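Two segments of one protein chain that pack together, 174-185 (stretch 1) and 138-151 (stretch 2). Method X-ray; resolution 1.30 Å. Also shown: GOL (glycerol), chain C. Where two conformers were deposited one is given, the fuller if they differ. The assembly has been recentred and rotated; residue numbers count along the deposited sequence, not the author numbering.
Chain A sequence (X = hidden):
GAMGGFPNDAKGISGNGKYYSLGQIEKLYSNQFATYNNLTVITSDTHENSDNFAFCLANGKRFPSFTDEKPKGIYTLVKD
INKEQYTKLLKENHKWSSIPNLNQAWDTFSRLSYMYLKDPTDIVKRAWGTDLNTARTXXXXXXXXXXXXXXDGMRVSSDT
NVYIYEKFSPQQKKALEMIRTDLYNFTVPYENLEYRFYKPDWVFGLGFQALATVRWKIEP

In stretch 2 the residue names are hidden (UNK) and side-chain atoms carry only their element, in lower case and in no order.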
# COMPACT_ATOMS: atom_id res chain seq x y z
N LYS A 174 0.63 -17.50 7.74
CA LYS A 174 1.49 -17.37 8.91
C LYS A 174 1.86 -15.91 9.13
O LYS A 174 1.80 -15.41 10.26
CB LYS A 174 2.75 -18.22 8.76
CG LYS A 174 2.48 -19.71 8.64
CD LYS A 174 3.76 -20.51 8.48
CE LYS A 174 3.43 -22.00 8.46
NZ LYS A 174 4.57 -22.83 7.98
N ALA A 175 2.24 -15.21 8.06
CA ALA A 175 2.61 -13.81 8.19
C ALA A 175 1.46 -12.98 8.73
O ALA A 175 1.70 -12.06 9.53
CB ALA A 175 3.05 -13.25 6.85
N LEU A 176 0.24 -13.25 8.30
CA LEU A 176 -0.92 -12.48 8.79
C LEU A 176 -1.08 -12.64 10.31
O LEU A 176 -1.41 -11.68 11.00
CB LEU A 176 -2.17 -12.91 8.04
CG LEU A 176 -3.44 -12.12 8.35
CD1 LEU A 176 -3.25 -10.64 8.14
CD2 LEU A 176 -4.57 -12.72 7.52
N GLU A 177 -0.85 -13.84 10.81
CA GLU A 177 -0.95 -14.08 12.25
C GLU A 177 0.14 -13.33 12.99
O GLU A 177 -0.06 -12.83 14.11
CB GLU A 177 -0.91 -15.57 12.55
CG GLU A 177 -2.11 -16.26 11.97
CD GLU A 177 -2.07 -17.75 11.96
OE1 GLU A 177 -1.30 -18.32 12.69
OE2 GLU A 177 -2.83 -18.36 11.19
N MET A 178 1.34 -13.28 12.41
CA MET A 178 2.42 -12.51 13.02
C MET A 178 2.14 -11.01 13.00
O MET A 178 2.36 -10.33 14.00
CB MET A 178 3.76 -12.84 12.37
CG MET A 178 4.16 -14.30 12.54
SD MET A 178 5.58 -14.69 11.46
CE MET A 178 5.47 -16.42 11.25
N ILE A 179 1.66 -10.50 11.86
CA ILE A 179 1.24 -9.11 11.79
C ILE A 179 0.25 -8.79 12.92
O ILE A 179 0.37 -7.78 13.62
CB ILE A 179 0.59 -8.77 10.44
CG1 ILE A 179 1.62 -8.78 9.30
CG2 ILE A 179 -0.15 -7.45 10.49
CD1 ILE A 179 1.00 -8.86 7.91
N ARG A 180 -0.76 -9.65 13.08
CA ARG A 180 -1.82 -9.38 14.06
C ARG A 180 -1.30 -9.43 15.49
O ARG A 180 -1.79 -8.70 16.35
CB ARG A 180 -2.97 -10.34 13.88
CG ARG A 180 -3.75 -9.98 12.63
CD ARG A 180 -4.89 -10.90 12.27
NE ARG A 180 -5.61 -10.31 11.14
CZ ARG A 180 -6.45 -10.93 10.35
NH1 ARG A 180 -6.76 -12.19 10.54
NH2 ARG A 180 -6.98 -10.26 9.35
N THR A 181 -0.31 -10.27 15.75
CA THR A 181 0.30 -10.35 17.08
C THR A 181 1.23 -9.17 17.35
O THR A 181 1.30 -8.68 18.47
CB THR A 181 1.08 -11.67 17.18
OG1 THR A 181 0.19 -12.77 16.95
CG2 THR A 181 1.72 -11.85 18.50
N ASP A 182 1.92 -8.70 16.31
CA ASP A 182 3.05 -7.79 16.47
C ASP A 182 2.75 -6.32 16.24
O ASP A 182 3.58 -5.47 16.53
CB ASP A 182 4.19 -8.16 15.53
CG ASP A 182 4.82 -9.51 15.82
OD1 ASP A 182 4.43 -10.17 16.82
OD2 ASP A 182 5.69 -9.92 15.00
N LEU A 183 1.55 -6.03 15.74
CA LEU A 183 1.22 -4.68 15.25
C LEU A 183 1.58 -3.53 16.20
O LEU A 183 2.08 -2.50 15.75
CB LEU A 183 -0.30 -4.60 14.98
CG LEU A 183 -0.88 -3.29 14.45
CD1 LEU A 183 -0.18 -2.85 13.18
CD2 LEU A 183 -2.35 -3.40 14.20
N TYR A 184 1.30 -3.72 17.48
CA TYR A 184 1.47 -2.66 18.47
C TYR A 184 2.75 -2.84 19.28
O TYR A 184 3.05 -2.03 20.16
CB TYR A 184 0.23 -2.64 19.36
CG TYR A 184 -1.06 -2.42 18.59
CD1 TYR A 184 -1.28 -1.23 17.91
CD2 TYR A 184 -2.06 -3.39 18.53
CE1 TYR A 184 -2.45 -1.00 17.20
CE2 TYR A 184 -3.23 -3.17 17.81
CZ TYR A 184 -3.42 -1.96 17.15
OH TYR A 184 -4.59 -1.70 16.44
N ASN A 185 3.56 -3.85 18.97
CA ASN A 185 4.70 -4.23 19.82
C ASN A 185 6.05 -3.68 19.28
O ASN A 185 7.04 -4.41 19.19
CB ASN A 185 4.73 -5.76 20.04
CG ASN A 185 3.60 -6.25 20.96
OD1 ASN A 185 3.14 -5.50 21.80
ND2 ASN A 185 3.21 -7.51 20.82
N UNK A 138 4.46 -11.14 -1.86
CA UNK A 138 3.46 -11.85 -1.05
C UNK A 138 3.26 -11.17 0.33
O UNK A 138 2.16 -11.16 0.85
c UNK A 138 2.40 -15.02 -2.15
c UNK A 138 2.88 -15.68 -4.37
c UNK A 138 4.25 -14.09 -3.28
c UNK A 138 3.48 -14.17 -2.13
c UNK A 138 3.94 -14.84 -4.38
o UNK A 138 2.58 -16.43 -5.48
c UNK A 138 3.80 -13.34 -0.89
c UNK A 138 2.11 -15.78 -3.27
N UNK A 139 4.32 -10.58 0.88
CA UNK A 139 4.17 -9.82 2.14
C UNK A 139 3.46 -8.49 1.88
O UNK A 139 2.68 -8.03 2.71
c UNK A 139 6.25 -7.56 5.94
c UNK A 139 6.27 -8.02 4.63
c UNK A 139 4.59 -9.15 6.49
c UNK A 139 5.42 -8.13 6.85
c UNK A 139 5.44 -9.06 4.23
c UNK A 139 4.60 -9.62 5.19
c UNK A 139 5.52 -9.60 2.82
N UNK A 140 3.75 -7.85 0.74
CA UNK A 140 3.00 -6.63 0.39
C UNK A 140 1.50 -6.93 0.43
O UNK A 140 0.72 -6.17 0.99
c UNK A 140 2.74 -4.84 -1.36
n UNK A 140 2.17 -2.75 -1.72
c UNK A 140 1.14 -3.51 -2.04
n UNK A 140 1.45 -4.77 -1.83
c UNK A 140 3.20 -3.56 -1.30
c UNK A 140 3.41 -6.12 -1.00
N UNK A 141 1.10 -8.05 -0.17
CA UNK A 141 -0.31 -8.35 -0.31
C UNK A 141 -0.97 -8.53 1.07
O UNK A 141 -2.07 -8.04 1.28
c UNK A 141 -2.16 -11.04 -2.39
c UNK A 141 -1.96 -9.88 -1.46
n UNK A 141 -3.08 -10.89 -3.35
o UNK A 141 -1.44 -12.03 -2.31
c UNK A 141 -0.51 -9.58 -1.18
N UNK A 142 -0.34 -9.26 2.01
CA UNK A 142 -0.99 -9.41 3.33
C UNK A 142 -1.01 -8.11 4.11
O UNK A 142 -1.99 -7.81 4.79
c UNK A 142 -0.88 -11.88 3.59
c UNK A 142 1.06 -10.48 4.41
c UNK A 142 -0.45 -10.57 4.20
N UNK A 143 0.05 -7.33 4.02
CA UNK A 143 0.04 -6.00 4.64
C UNK A 143 -1.11 -5.16 4.05
O UNK A 143 -1.84 -4.48 4.79
c UNK A 143 1.27 -3.81 4.79
c UNK A 143 2.47 -5.98 5.32
c UNK A 143 1.40 -5.29 4.47
c UNK A 143 2.40 -5.70 6.82
N UNK A 144 -1.30 -5.23 2.73
CA UNK A 144 -2.36 -4.47 2.10
C UNK A 144 -3.74 -4.87 2.63
O UNK A 144 -4.58 -4.01 2.86
c UNK A 144 -3.34 -2.46 -0.12
c UNK A 144 -2.29 -4.64 0.59
n UNK A 144 -4.03 -1.87 0.85
c UNK A 144 -3.42 -3.95 -0.18
o UNK A 144 -2.71 -1.83 -0.99
N UNK A 145 -4.01 -6.16 2.73
CA UNK A 145 -5.29 -6.61 3.27
C UNK A 145 -5.47 -6.13 4.71
O UNK A 145 -6.60 -5.75 5.08
c UNK A 145 -7.26 -8.17 1.30
c UNK A 145 -6.77 -8.95 -0.91
c UNK A 145 -5.52 -8.11 3.12
c UNK A 145 -7.67 -8.41 -0.02
c UNK A 145 -5.08 -9.02 0.79
o UNK A 145 -7.19 -9.14 -2.20
c UNK A 145 -5.49 -9.26 -0.52
c UNK A 145 -5.96 -8.46 1.72
N UNK A 146 -4.41 -6.12 5.51
CA UNK A 146 -4.57 -5.65 6.87
C UNK A 146 -4.76 -4.14 6.94
O UNK A 146 -5.52 -3.66 7.79
c UNK A 146 -3.46 -6.15 7.77
o UNK A 146 -5.51 -7.84 8.71
o UNK A 146 -5.07 -7.50 10.84
c UNK A 146 -3.85 -6.21 9.26
c UNK A 146 -4.89 -7.26 9.63
N UNK A 147 -4.16 -3.39 6.01
CA UNK A 147 -4.48 -1.97 5.91
C UNK A 147 -5.97 -1.79 5.66
O UNK A 147 -6.61 -0.94 6.31
c UNK A 147 -1.11 -0.69 4.48
c UNK A 147 -2.18 -1.16 5.46
c UNK A 147 -4.15 0.07 4.42
c UNK A 147 -3.59 -1.27 4.87
N UNK A 148 -6.53 -2.58 4.74
CA UNK A 148 -7.95 -2.50 4.41
C UNK A 148 -8.86 -2.97 5.54
O UNK A 148 -10.02 -2.56 5.59
c UNK A 148 -8.25 -3.32 3.14
c UNK A 148 -6.64 -2.80 -1.57
c UNK A 148 -6.89 -5.09 -0.91
c UNK A 148 -7.60 -1.39 1.63
c UNK A 148 -7.40 -3.41 0.68
c UNK A 148 -6.56 -4.13 -1.86
c UNK A 148 -7.04 -2.45 -0.28
n UNK A 148 -7.20 -1.21 0.31
c UNK A 148 -7.33 -4.75 0.34
c UNK A 148 -7.76 -2.70 1.89
N UNK A 149 -8.37 -3.79 6.46
CA UNK A 149 -9.14 -4.09 7.67
C UNK A 149 -9.52 -2.80 8.36
O UNK A 149 -10.64 -2.65 8.83
c UNK A 149 -8.22 -7.02 13.10
n UNK A 149 -7.07 -7.63 12.93
n UNK A 149 -8.79 -6.36 12.11
n UNK A 149 -8.83 -7.13 14.28
c UNK A 149 -8.17 -6.15 10.82
c UNK A 149 -8.32 -4.98 8.61
c UNK A 149 -9.00 -5.24 9.94
N UNK A 150 -8.57 -1.87 8.40
CA UNK A 150 -8.76 -0.60 9.10
C UNK A 150 -9.30 0.54 8.26
O UNK A 150 -9.99 1.40 8.81
c UNK A 150 -7.41 -2.57 12.78
c UNK A 150 -7.77 -1.58 11.92
c UNK A 150 -7.02 -1.33 10.78
c UNK A 150 -5.90 -2.11 10.56
o UNK A 150 -5.94 -4.36 13.43
c UNK A 150 -5.52 -3.11 11.42
c UNK A 150 -6.28 -3.36 12.53
c UNK A 150 -7.45 -0.24 9.82
N UNK A 151 -9.05 0.57 6.94
CA UNK A 151 -9.63 1.61 6.12
C UNK A 151 -11.08 1.30 5.75
O UNK A 151 -11.86 2.22 5.55
c UNK A 151 -8.84 1.88 4.83
c UNK A 151 -7.43 2.35 5.13
o UNK A 151 -8.79 0.68 4.06
C1 GOL C . -4.98 -7.10 16.10
O1 GOL C . -3.76 -7.09 15.35
C2 GOL C . -5.54 -8.50 16.40
O2 GOL C . -6.02 -9.05 15.18
C3 GOL C . -6.66 -8.49 17.46
O3 GOL C . -7.86 -7.74 17.11
O HOH W 1 -6.48 -3.71 16.02

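Position 138 has one carbon, then a six-carbon ring bearing one oxygen. Out of reach of stretch 1, it is Tyr138.

Position 139 has one carbon and a six-carbon ring with no heteroatom. The ring lies near Ala175 and Ile179. It is Phe139, and its CE1 is 3.9 Å from Ile179 CD1.

Position 140 has one carbon and a five-membered ring of three carbons and two nitrogens. Without contact here, it is His140.

Position 141 has three carbons, the third carrying one oxygen and one nitrogen. This amide does not reach stretch 1. It is Gln141.

Position 142 has three carbons, forked at the first. It points toward stretch 1 and touches Ala175 and Ile179. It is Val142, with CG2 3.9 Å from Ile179 CD1.

Position 143 has four carbons, forked at the first, one arm longer. The CA-to-CB bond points away, but the end comes nearer and meets Ile179. It is Ile143, with CD1 3.6 Å from Ile179 CD1.

Position 144 has three carbons, the third carrying one oxygen and one nitrogen. It is buried and out of reach. It is Gln144, its amide hydrogen-bonded elsewhere in the structure.

Position 145 has one carbon and a six-carbon ring bearing one oxygen. Its end leads away from stretch 1. It is Tyr145.

Position 146 has three carbons, the third carrying two oxygens. This carboxylate faces Arg180. It is Glu146.

Position 147 has four carbons, forked at the first, one arm longer. It touches nothing on stretch 1. It is Ile147.

Position 148 has one carbon, then fused rings holding eight carbons and one nitrogen. Out of reach, it is Trp148.

Position 149 has three carbons, a nitrogen, then a carbon with two more nitrogens. It lies beside Arg180. It is Arg149.

Position 150 has one carbon and a six-carbon ring bearing one oxygen. It approaches Leu183 and Tyr184. It is Tyr150, with OH 3.8 Å from Leu183 CD2.

Position 151 has one carbon carrying one oxygen and one carbon. Out of reach, it is Thr151.

The helices cross at -48°. Ile179 is a knob among Phe139, Val142, Ile143 and Glu146. A salt bridge adds two hydrogen bonds: Arg180 NE to Glu146 OE2 and Arg180 NH2 to Glu146 OE1, each 2.9 Å. Arg149 NH1 also bonds Glu146 OE2 at 2.9 Å, so the carboxylate offsets two like charges. Glycerol links Arg149 to the Arg180 carbonyl, and a water joins the hydroxyls of Tyr150 and Tyr184.

Stretch 2 (138-151) YFHQVIQYEIWRYT
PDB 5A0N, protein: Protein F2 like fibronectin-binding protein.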